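Local coordinates for centrosomal protein 120 (Oreochromis niloticus, PDB 6EWH), which takes part in building cilia, probably at the centriole or basal body, and is represented here by its second C2 domain, at residues Y64-E74 / P86-R94; K101-I112 / T124-S135. The protein carries 1 engineered substitution. All coordinates share one frame; numbering follows the deposited sequence. Where two conformers were deposited one is given.

Interaction 1. Residues Y64-E74 / P86-R94; sequences YSLLGNDITSE and PERASVRIR
Ala89 and Val91 of strand 87-94 face Tyr64, Leu66, Asn69 and Ile71 of a β-hairpin across the two layers of a C2 β-sandwich: the axes of strands 69-72 and 87-94 approach no closer than 8.9 Å, too far for strand pairing, and run nearly antiparallel at 168°. The layers are bridged mainly by apolar side chains. The methyl of Ala89 meets Ile71 CD1 at 3.7 Å in the conformer given and packs 4.3 Å from Tyr64 CZ, oblique to the phenol ring. With chi1 at -180°, Leu66 sends its CD2 branch to both methyls of Val91. At the type I' turn, Leu67 CD1 touches Ile93 CD1 at 3.7 Å, the two side chains crossing at about a right angle. Asn69 lays its amide near Val91 CG1 while ND2 donates to Leu66 O, an acceptor already bonded to Asn69 N, so the turn is doubly tied. Polar contacts gather at the other end. One water, at the Tyr64 ring edge and in its plane, bridges Tyr64 OH to Glu87 O; a second joins Thr72 O to Glu87 OE2. The extended Glu87 side chain spans the layers, and its OE1 takes Glu74 N on the syn lone pair at 2.9 Å, with an N-H...O angle of 165°.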
loop_
_atom_site.group_PDB
_atom_site.type_symbol
_atom_site.label_atom_id
_atom_site.label_comp_id
_atom_site.label_asym_id
_atom_site.label_seq_id
_atom_site.Cartn_x
_atom_site.Cartn_y
_atom_site.Cartn_z
ATOM N N TYR A 64 0.724 -0.363 -6.674
ATOM C CA TYR A 64 0.967 -1.552 -5.874
ATOM C C TYR A 64 0.021 -2.653 -6.303
ATOM O O TYR A 64 -1.015 -2.404 -6.924
ATOM C CB TYR A 64 0.845 -1.290 -4.373
ATOM C CG TYR A 64 -0.442 -0.631 -3.944
ATOM C CD1 TYR A 64 -0.546 0.750 -3.921
ATOM C CD2 TYR A 64 -1.533 -1.388 -3.525
ATOM C CE1 TYR A 64 -1.730 1.370 -3.512
ATOM C CE2 TYR A 64 -2.692 -0.787 -3.107
ATOM C CZ TYR A 64 -2.794 0.584 -3.100
ATOM O OH TYR A 64 -3.959 1.192 -2.696
ATOM N N SER A 65 0.404 -3.881 -5.965
ATOM C CA SER A 65 -0.418 -5.056 -6.191
ATOM C C SER A 65 -1.040 -5.461 -4.859
ATOM O O SER A 65 -0.318 -5.752 -3.902
ATOM C CB SER A 65 0.458 -6.186 -6.731
ATOM O OG SER A 65 -0.318 -7.335 -6.983
ATOM N N LEU A 66 -2.371 -5.466 -4.797
ATOM C CA LEU A 66 -3.097 -5.832 -3.584
ATOM C C LEU A 66 -3.847 -7.124 -3.875
ATOM O O LEU A 66 -4.812 -7.125 -4.646
ATOM C CB LEU A 66 -4.050 -4.714 -3.154
ATOM C CG LEU A 66 -4.871 -4.979 -1.880
ATOM C CD1 LEU A 66 -3.989 -5.145 -0.663
ATOM C CD2 LEU A 66 -5.855 -3.857 -1.652
ATOM N N LEU A 67 -3.380 -8.217 -3.278
ATOM C CA LEU A 67 -3.916 -9.558 -3.525
ATOM C C LEU A 67 -4.075 -9.846 -5.021
ATOM O O LEU A 67 -5.112 -10.325 -5.485
ATOM C CB LEU A 67 -5.215 -9.805 -2.757
ATOM C CG LEU A 67 -5.134 -9.688 -1.235
ATOM C CD1 LEU A 67 -6.445 -10.124 -0.600
ATOM C CD2 LEU A 67 -3.973 -10.476 -0.675
ATOM N N GLY A 68 -3.038 -9.521 -5.788
ATOM C CA GLY A 68 -3.065 -9.784 -7.213
ATOM C C GLY A 68 -3.800 -8.766 -8.058
ATOM O O GLY A 68 -3.934 -8.966 -9.271
ATOM N N ASN A 69 -4.277 -7.678 -7.467
ATOM C CA ASN A 69 -4.940 -6.616 -8.212
ATOM C C ASN A 69 -3.973 -5.459 -8.419
ATOM O O ASN A 69 -3.432 -4.925 -7.448
ATOM C CB ASN A 69 -6.152 -6.110 -7.434
ATOM C CG ASN A 69 -7.220 -7.164 -7.287
ATOM O OD1 ASN A 69 -7.999 -7.390 -8.209
ATOM N ND2 ASN A 69 -7.245 -7.836 -6.140
ATOM N N ASP A 70 -3.775 -5.060 -9.676
ATOM C CA ASP A 70 -2.895 -3.933 -9.977
ATOM C C ASP A 70 -3.641 -2.638 -9.690
ATOM O O ASP A 70 -4.729 -2.412 -10.228
ATOM C CB ASP A 70 -2.449 -3.960 -11.439
ATOM C CG ASP A 70 -1.454 -5.073 -11.730
ATOM O OD1 ASP A 70 -0.668 -5.437 -10.831
ATOM O OD2 ASP A 70 -1.465 -5.593 -12.864
ATOM N N ILE A 71 -3.063 -1.799 -8.835
ATOM C CA ILE A 71 -3.689 -0.559 -8.405
ATOM C C ILE A 71 -2.754 0.601 -8.722
ATOM O O ILE A 71 -1.565 0.558 -8.399
ATOM C CB ILE A 71 -4.059 -0.625 -6.912
ATOM C CG1 ILE A 71 -5.151 -1.689 -6.718
ATOM C CG2 ILE A 71 -4.485 0.753 -6.394
ATOM C CD1 ILE A 71 -5.383 -2.107 -5.296
ATOM N N THR A 72 -3.295 1.631 -9.364
ATOM C CA THR A 72 -2.567 2.868 -9.594
ATOM C C THR A 72 -3.354 4.022 -8.998
ATOM O O THR A 72 -4.589 4.044 -9.051
ATOM C CB THR A 72 -2.318 3.158 -11.079
ATOM O OG1 THR A 72 -3.567 3.310 -11.760
ATOM C CG2 THR A 72 -1.511 2.030 -11.731
ATOM N N SER A 73 -2.633 4.993 -8.459
ATOM C CA SER A 73 -3.266 6.159 -7.868
ATOM C C SER A 73 -3.385 7.304 -8.875
ATOM O O SER A 73 -2.871 7.249 -9.997
ATOM C CB SER A 73 -2.488 6.611 -6.635
ATOM O OG SER A 73 -1.279 7.266 -7.010
ATOM N N GLU A 74 -4.060 8.365 -8.438
ATOM C CA GLU A 74 -4.325 9.513 -9.301
ATOM C C GLU A 74 -3.029 10.251 -9.610
ATOM O O GLU A 74 -2.295 10.621 -8.690
ATOM C CB GLU A 74 -5.293 10.446 -8.586
ATOM C CG GLU A 74 -5.581 11.735 -9.327
ATOM C CD GLU A 74 -6.808 11.628 -10.209
ATOM O OE1 GLU A 74 -7.183 10.496 -10.577
ATOM O OE2 GLU A 74 -7.407 12.682 -10.515
ATOM N N PRO A 86 -5.452 12.225 -0.466
ATOM C CA PRO A 86 -5.421 10.884 0.126
ATOM C C PRO A 86 -6.352 9.974 -0.660
ATOM O O PRO A 86 -7.458 10.367 -1.039
ATOM C CB PRO A 86 -5.928 11.104 1.558
ATOM C CG PRO A 86 -5.838 12.591 1.795
ATOM C CD PRO A 86 -6.015 13.232 0.456
ATOM N N GLU A 87 -5.886 8.761 -0.931
ATOM C CA GLU A 87 -6.596 7.891 -1.854
ATOM C C GLU A 87 -6.540 6.453 -1.365
ATOM O O GLU A 87 -5.456 5.928 -1.071
ATOM C CB GLU A 87 -5.987 7.989 -3.256
ATOM C CG GLU A 87 -6.699 7.091 -4.249
ATOM C CD GLU A 87 -6.231 7.290 -5.665
ATOM O OE1 GLU A 87 -5.416 8.208 -5.909
ATOM O OE2 GLU A 87 -6.688 6.516 -6.542
ATOM N N ARG A 88 -7.710 5.820 -1.277
ATOM C CA ARG A 88 -7.850 4.471 -0.752
ATOM C C ARG A 88 -8.219 3.523 -1.881
ATOM O O ARG A 88 -9.021 3.868 -2.758
ATOM C CB ARG A 88 -8.968 4.437 0.300
ATOM C CG ARG A 88 -9.145 3.067 0.960
ATOM C CD ARG A 88 -10.264 3.088 1.974
ATOM N NE ARG A 88 -10.007 4.044 3.035
ATOM C CZ ARG A 88 -10.804 5.067 3.325
ATOM N NH1 ARG A 88 -10.468 5.895 4.301
ATOM N NH2 ARG A 88 -11.925 5.261 2.645
ATOM N N ALA A 89 -7.671 2.308 -1.831
ATOM C CA ALA A 89 -8.126 1.203 -2.658
ATOM C C ALA A 89 -8.469 0.069 -1.718
ATOM O O ALA A 89 -7.746 -0.171 -0.745
ATOM C CB ALA A 89 -7.053 0.724 -3.647
ATOM N N SER A 90 -9.582 -0.614 -1.975
ATOM C CA SER A 90 -10.090 -1.657 -1.086
ATOM C C SER A 90 -10.491 -2.882 -1.895
ATOM O O SER A 90 -10.994 -2.747 -3.008
ATOM C CB SER A 90 -11.358 -1.175 -0.361
ATOM O OG SER A 90 -11.156 0.043 0.339
ATOM N N VAL A 91 -10.310 -4.064 -1.308
ATOM C CA VAL A 91 -10.821 -5.310 -1.867
ATOM C C VAL A 91 -11.725 -5.973 -0.844
ATOM O O VAL A 91 -11.532 -5.849 0.369
ATOM C CB VAL A 91 -9.688 -6.269 -2.302
ATOM C CG1 VAL A 91 -8.926 -5.679 -3.485
ATOM C CG2 VAL A 91 -8.740 -6.568 -1.126
ATOM N N ARG A 92 -12.719 -6.700 -1.343
ATOM C CA ARG A 92 -13.616 -7.457 -0.488
ATOM C C ARG A 92 -13.147 -8.902 -0.404
ATOM O O ARG A 92 -12.749 -9.501 -1.410
ATOM C CB ARG A 92 -15.048 -7.416 -1.028
ATOM C CG ARG A 92 -15.660 -6.030 -1.008
ATOM C CD ARG A 92 -17.049 -6.055 -1.670
ATOM N NE ARG A 92 -18.050 -6.643 -0.783
ATOM C CZ ARG A 92 -19.083 -7.371 -1.191
ATOM N NH1 ARG A 92 -19.241 -7.638 -2.479
ATOM N NH2 ARG A 92 -19.947 -7.840 -0.303
ATOM N N ILE A 93 -13.200 -9.460 0.803
ATOM C CA ILE A 93 -12.721 -10.812 1.061
ATOM C C ILE A 93 -13.818 -11.576 1.790
ATOM O O ILE A 93 -14.376 -11.083 2.778
ATOM C CB ILE A 93 -11.418 -10.801 1.885
ATOM C CG1 ILE A 93 -10.305 -10.084 1.129
ATOM C CG2 ILE A 93 -10.977 -12.226 2.212
ATOM C CD1 ILE A 93 -9.111 -9.733 1.990
ATOM N N ARG A 94 -14.141 -12.765 1.293
ATOM C CA ARG A 94 -15.053 -13.667 1.982
ATOM C C ARG A 94 -14.199 -14.746 2.640
ATOM O O ARG A 94 -13.451 -15.449 1.954
ATOM C CB ARG A 94 -16.054 -14.260 0.990
ATOM C CG ARG A 94 -17.195 -15.074 1.618
ATOM C CD ARG A 94 -18.189 -15.473 0.535
ATOM N NE ARG A 94 -19.328 -16.226 1.055
ATOM C CZ ARG A 94 -19.330 -17.543 1.252
ATOM N NH1 ARG A 94 -18.252 -18.270 0.981
ATOM N NH2 ARG A 94 -20.421 -18.137 1.723
HETATM O O HOH W 1 -4.209 3.802 -2.680
HETATM O O HOH W 2 -6.598 6.111 -9.356
#

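Interaction 2. Residues K101-I112 / T124-S135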
loop_
_atom_site.group_PDB
_atom_site.type_symbol
_atom_site.label_atom_id
_atom_site.label_comp_id
_atom_site.label_asym_id
_atom_site.label_seq_id
_atom_site.Cartn_x
_atom_site.Cartn_y
_atom_site.Cartn_z
ATOM N N LYS A 101 -6.852 -13.931 9.035
ATOM C CA LYS A 101 -5.735 -13.453 9.839
ATOM C C LYS A 101 -4.487 -14.288 9.578
ATOM O O LYS A 101 -3.393 -13.745 9.387
ATOM C CB LYS A 101 -6.135 -13.467 11.315
ATOM C CG LYS A 101 -5.178 -12.781 12.282
ATOM C CD LYS A 101 -5.691 -12.915 13.720
ATOM C CE LYS A 101 -4.875 -12.096 14.721
ATOM N NZ LYS A 101 -3.464 -12.565 14.876
ATOM N N ALA A 102 -4.643 -15.614 9.526
ATOM C CA ALA A 102 -3.516 -16.482 9.199
ATOM C C ALA A 102 -2.994 -16.201 7.794
ATOM O O ALA A 102 -1.782 -16.079 7.582
ATOM C CB ALA A 102 -3.936 -17.944 9.341
ATOM N N PHE A 103 -3.904 -16.068 6.825
ATOM C CA PHE A 103 -3.505 -15.756 5.455
ATOM C C PHE A 103 -2.667 -14.485 5.405
ATOM O O PHE A 103 -1.575 -14.472 4.829
ATOM C CB PHE A 103 -4.749 -15.617 4.576
ATOM C CG PHE A 103 -4.480 -15.061 3.202
ATOM C CD1 PHE A 103 -3.988 -15.868 2.192
ATOM C CD2 PHE A 103 -4.759 -13.728 2.910
ATOM C CE1 PHE A 103 -3.764 -15.353 0.917
ATOM C CE2 PHE A 103 -4.527 -13.213 1.640
ATOM C CZ PHE A 103 -4.033 -14.029 0.647
ATOM N N LEU A 104 -3.161 -13.401 6.009
ATOM C CA LEU A 104 -2.419 -12.144 5.952
ATOM C C LEU A 104 -1.079 -12.249 6.665
ATOM O O LEU A 104 -0.082 -11.674 6.210
ATOM C CB LEU A 104 -3.255 -11.008 6.530
ATOM C CG LEU A 104 -4.441 -10.651 5.647
ATOM C CD1 LEU A 104 -5.332 -9.664 6.367
ATOM C CD2 LEU A 104 -3.963 -10.077 4.323
ATOM N N SER A 105 -1.037 -12.971 7.794
ATOM C CA SER A 105 0.222 -13.160 8.506
ATOM C C SER A 105 1.264 -13.844 7.634
ATOM O O SER A 105 2.466 -13.675 7.876
ATOM C CB SER A 105 -0.005 -13.947 9.805
ATOM O OG SER A 105 -0.127 -15.344 9.567
ATOM N N GLN A 106 0.832 -14.585 6.611
ATOM C CA GLN A 106 1.729 -15.311 5.724
ATOM C C GLN A 106 2.047 -14.558 4.438
ATOM O O GLN A 106 2.817 -15.062 3.617
ATOM C CB GLN A 106 1.132 -16.682 5.388
ATOM C CG GLN A 106 0.850 -17.549 6.614
ATOM C CD GLN A 106 -0.061 -18.723 6.299
ATOM O OE1 GLN A 106 -0.283 -19.048 5.130
ATOM N NE2 GLN A 106 -0.598 -19.365 7.341
ATOM N N GLN A 107 1.479 -13.353 4.241
ATOM C CA GLN A 107 1.719 -12.714 2.955
ATOM C C GLN A 107 3.036 -11.947 2.969
ATOM O O GLN A 107 3.472 -11.464 4.020
ATOM C CB GLN A 107 0.588 -11.738 2.634
ATOM C CG GLN A 107 -0.746 -12.438 2.425
ATOM C CD GLN A 107 -0.617 -13.663 1.531
ATOM O OE1 GLN A 107 -0.413 -13.539 0.327
ATOM N NE2 GLN A 107 -0.726 -14.857 2.125
ATOM N N PRO A 108 3.681 -11.837 1.812
ATOM C CA PRO A 108 4.835 -10.943 1.700
ATOM C C PRO A 108 4.365 -9.504 1.807
ATOM O O PRO A 108 3.184 -9.192 1.642
ATOM C CB PRO A 108 5.368 -11.234 0.296
ATOM C CG PRO A 108 4.163 -11.658 -0.462
ATOM C CD PRO A 108 3.314 -12.427 0.513
ATOM N N SER A 109 5.306 -8.620 2.111
ATOM C CA SER A 109 4.941 -7.221 2.264
ATOM C C SER A 109 4.385 -6.644 0.968
ATOM O O SER A 109 4.724 -7.067 -0.143
ATOM C CB SER A 109 6.139 -6.393 2.736
ATOM O OG SER A 109 6.397 -6.620 4.113
ATOM N N LEU A 110 3.480 -5.691 1.134
ATOM C CA LEU A 110 3.024 -4.889 0.016
ATOM C C LEU A 110 4.169 -3.975 -0.409
ATOM O O LEU A 110 4.822 -3.359 0.435
ATOM C CB LEU A 110 1.837 -4.063 0.504
ATOM C CG LEU A 110 1.035 -3.181 -0.432
ATOM C CD1 LEU A 110 0.232 -4.052 -1.360
ATOM C CD2 LEU A 110 0.123 -2.319 0.413
ATOM N N GLN A 111 4.435 -3.909 -1.712
ATOM C CA GLN A 111 5.467 -3.027 -2.244
ATOM C C GLN A 111 4.796 -1.889 -2.999
ATOM O O GLN A 111 4.221 -2.084 -4.072
ATOM C CB GLN A 111 6.467 -3.779 -3.118
ATOM C CG GLN A 111 7.553 -4.475 -2.310
ATOM C CD GLN A 111 8.583 -5.165 -3.183
ATOM O OE1 GLN A 111 8.253 -5.725 -4.229
ATOM N NE2 GLN A 111 9.840 -5.127 -2.756
ATOM N N ILE A 112 4.870 -0.690 -2.433
ATOM C CA ILE A 112 4.251 0.481 -3.054
ATOM C C ILE A 112 5.341 1.257 -3.775
ATOM O O ILE A 112 6.347 1.633 -3.166
ATOM C CB ILE A 112 3.533 1.355 -2.021
ATOM C CG1 ILE A 112 2.429 0.544 -1.330
ATOM C CG2 ILE A 112 2.987 2.613 -2.701
ATOM C CD1 ILE A 112 1.779 1.281 -0.182
ATOM N N THR A 124 8.531 1.129 -1.262
ATOM C CA THR A 124 8.604 0.907 0.170
ATOM C C THR A 124 7.813 -0.348 0.506
ATOM O O THR A 124 6.850 -0.695 -0.181
ATOM C CB THR A 124 8.124 2.139 0.963
ATOM O OG1 THR A 124 8.460 1.981 2.347
ATOM C CG2 THR A 124 6.614 2.328 0.830
ATOM N N ASP A 125 8.254 -1.038 1.552
ATOM C CA ASP A 125 7.644 -2.281 2.006
ATOM C C ASP A 125 6.653 -1.977 3.115
ATOM O O ASP A 125 7.018 -1.369 4.128
ATOM C CB ASP A 125 8.718 -3.195 2.603
ATOM C CG ASP A 125 9.442 -4.009 1.566
ATOM O OD1 ASP A 125 9.613 -3.520 0.435
ATOM O OD2 ASP A 125 9.835 -5.150 1.888
ATOM N N VAL A 126 5.415 -2.439 2.947
ATOM C CA VAL A 126 4.367 -2.262 3.946
ATOM C C VAL A 126 3.907 -3.643 4.391
ATOM O O VAL A 126 3.371 -4.415 3.589
ATOM C CB VAL A 126 3.198 -1.435 3.399
ATOM C CG1 VAL A 126 2.149 -1.267 4.466
ATOM C CG2 VAL A 126 3.706 -0.073 2.925
ATOM N N SER A 127 4.120 -3.958 5.658
ATOM C CA SER A 127 3.897 -5.316 6.130
ATOM C C SER A 127 2.405 -5.592 6.256
ATOM O O SER A 127 1.687 -4.854 6.935
ATOM C CB SER A 127 4.569 -5.504 7.482
ATOM O OG SER A 127 4.313 -6.800 7.992
ATOM N N LEU A 128 1.941 -6.659 5.609
ATOM C CA LEU A 128 0.599 -7.138 5.902
ATOM C C LEU A 128 0.583 -8.017 7.141
ATOM O O LEU A 128 -0.431 -8.057 7.846
ATOM C CB LEU A 128 0.016 -7.899 4.713
ATOM C CG LEU A 128 -0.198 -7.074 3.444
ATOM C CD1 LEU A 128 -0.679 -7.964 2.326
ATOM C CD2 LEU A 128 -1.183 -5.945 3.696
ATOM N N SER A 129 1.678 -8.733 7.415
ATOM C CA SER A 129 1.726 -9.540 8.629
ATOM C C SER A 129 1.649 -8.673 9.876
ATOM O O SER A 129 1.077 -9.092 10.890
ATOM C CB SER A 129 2.982 -10.417 8.647
ATOM O OG SER A 129 4.158 -9.633 8.685
ATOM N N ALA A 130 2.213 -7.461 9.827
ATOM C CA ALA A 130 2.079 -6.540 10.951
ATOM C C ALA A 130 0.617 -6.226 11.214
ATOM O O ALA A 130 0.180 -6.167 12.370
ATOM C CB ALA A 130 2.842 -5.244 10.666
ATOM N N LEU A 131 -0.156 -6.038 10.142
ATOM C CA LEU A 131 -1.578 -5.757 10.273
ATOM C C LEU A 131 -2.313 -6.960 10.848
ATOM O O LEU A 131 -3.152 -6.817 11.747
ATOM C CB LEU A 131 -2.142 -5.385 8.905
ATOM C CG LEU A 131 -3.664 -5.283 8.834
ATOM C CD1 LEU A 131 -4.200 -4.214 9.799
ATOM C CD2 LEU A 131 -4.096 -4.985 7.405
ATOM N N ALA A 132 -2.012 -8.153 10.332
ATOM C CA ALA A 132 -2.618 -9.363 10.875
ATOM C C ALA A 132 -2.336 -9.494 12.364
ATOM O O ALA A 132 -3.210 -9.905 13.136
ATOM C CB ALA A 132 -2.079 -10.585 10.129
ATOM N N GLY A 133 -1.122 -9.127 12.789
ATOM C CA GLY A 133 -0.752 -9.274 14.189
ATOM C C GLY A 133 -1.592 -8.445 15.143
ATOM O O GLY A 133 -1.759 -8.816 16.310
ATOM N N ILE A 134 -2.128 -7.318 14.675
ATOM C CA ILE A 134 -2.958 -6.464 15.515
ATOM C C ILE A 134 -4.449 -6.621 15.213
ATOM O O ILE A 134 -5.269 -5.879 15.769
ATOM C CB ILE A 134 -2.519 -4.993 15.457
ATOM C CG1 ILE A 134 -2.582 -4.481 14.016
ATOM C CG2 ILE A 134 -1.120 -4.836 16.041
ATOM C CD1 ILE A 134 -2.759 -2.992 13.919
ATOM N N SER A 135 -4.821 -7.561 14.341
ATOM C CA SER A 135 -6.229 -7.759 13.976
ATOM C C SER A 135 -6.876 -8.709 14.986
ATOM O O SER A 135 -7.270 -9.834 14.683
ATOM C CB SER A 135 -6.344 -8.274 12.545
ATOM O OG SER A 135 -5.865 -7.311 11.612
HETATM O O HOH W 3 -1.968 -11.391 16.927
HETATM O O HOH W 4 3.667 -8.917 5.181
#
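Leu110-Ile112 and Thr124-Val126 pair as antiparallel strands of a β-hairpin in the C2 sandwich, and the helices flanking it, 101-105 and 128-133, pack with axes 7.8 Å apart at 148°. Leu110 with Val126 and Ile112 with Thr124 are hydrogen-bonded pairs, each closed by two backbone bonds; the shortest, Val126 N to Leu110 O at 2.7 Å, lies in the carbonyl plane. Between them the non-hydrogen-bonded pair sets Gln111, in the conformer given, and Asp125 side by side, pointing the same way, with amide and carboxylate planes 72° apart. The face bearing Leu110, Ile112, Thr124 and Val126 turns inward, where Ile112 CD1 meets Val126 CG2 at 3.9 Å and Thr124 OG1 bonds to Ile150 O. Helix packing rests on Ala132, whose small CB fits against Leu104 CB at 3.8 Å and the backbone of Lys101 and Ser105. Leu128 CD1 reaches Gln107 CB, and a water links Gln107 O to Ser129 N. Ser127 is the N-cap of helix 128-133: a chi1 of 177° turns its OG to accept from Ala130 N at 2.9 Å. Lys101 stretches along the C-terminal end of that helix, with CE 3.2 Å from Ala132 O and 3.3 Å from Ser135 O. After a bend at chi4, NZ bonds only weakly to Ala132 O but donates a hydrogen bond to a water that in turn donates to Gly133 O.

In the fold
Interaction 1 closes before interaction 2 opens, with strand 87-95 running on into helix 97-105, and their centres lie 14 Å apart. Both draw on the four-stranded antiparallel sheet, in which strands 60-66 and 110-116 are neighbours: residues 64-74 hold the turn and outer strand of one hairpin, while 110-112 and 124-126 belong to the other. Interaction 1 spans from this sheet to the six-stranded one; interaction 2 pairs strands within it and packs the flanking helices. They touch directly, Leu67 CD2 lying 3.6 Å from Phe103 CE2. Together they join the two sheets and the flanking helices over part of the C2 domain of this centrosomal protein.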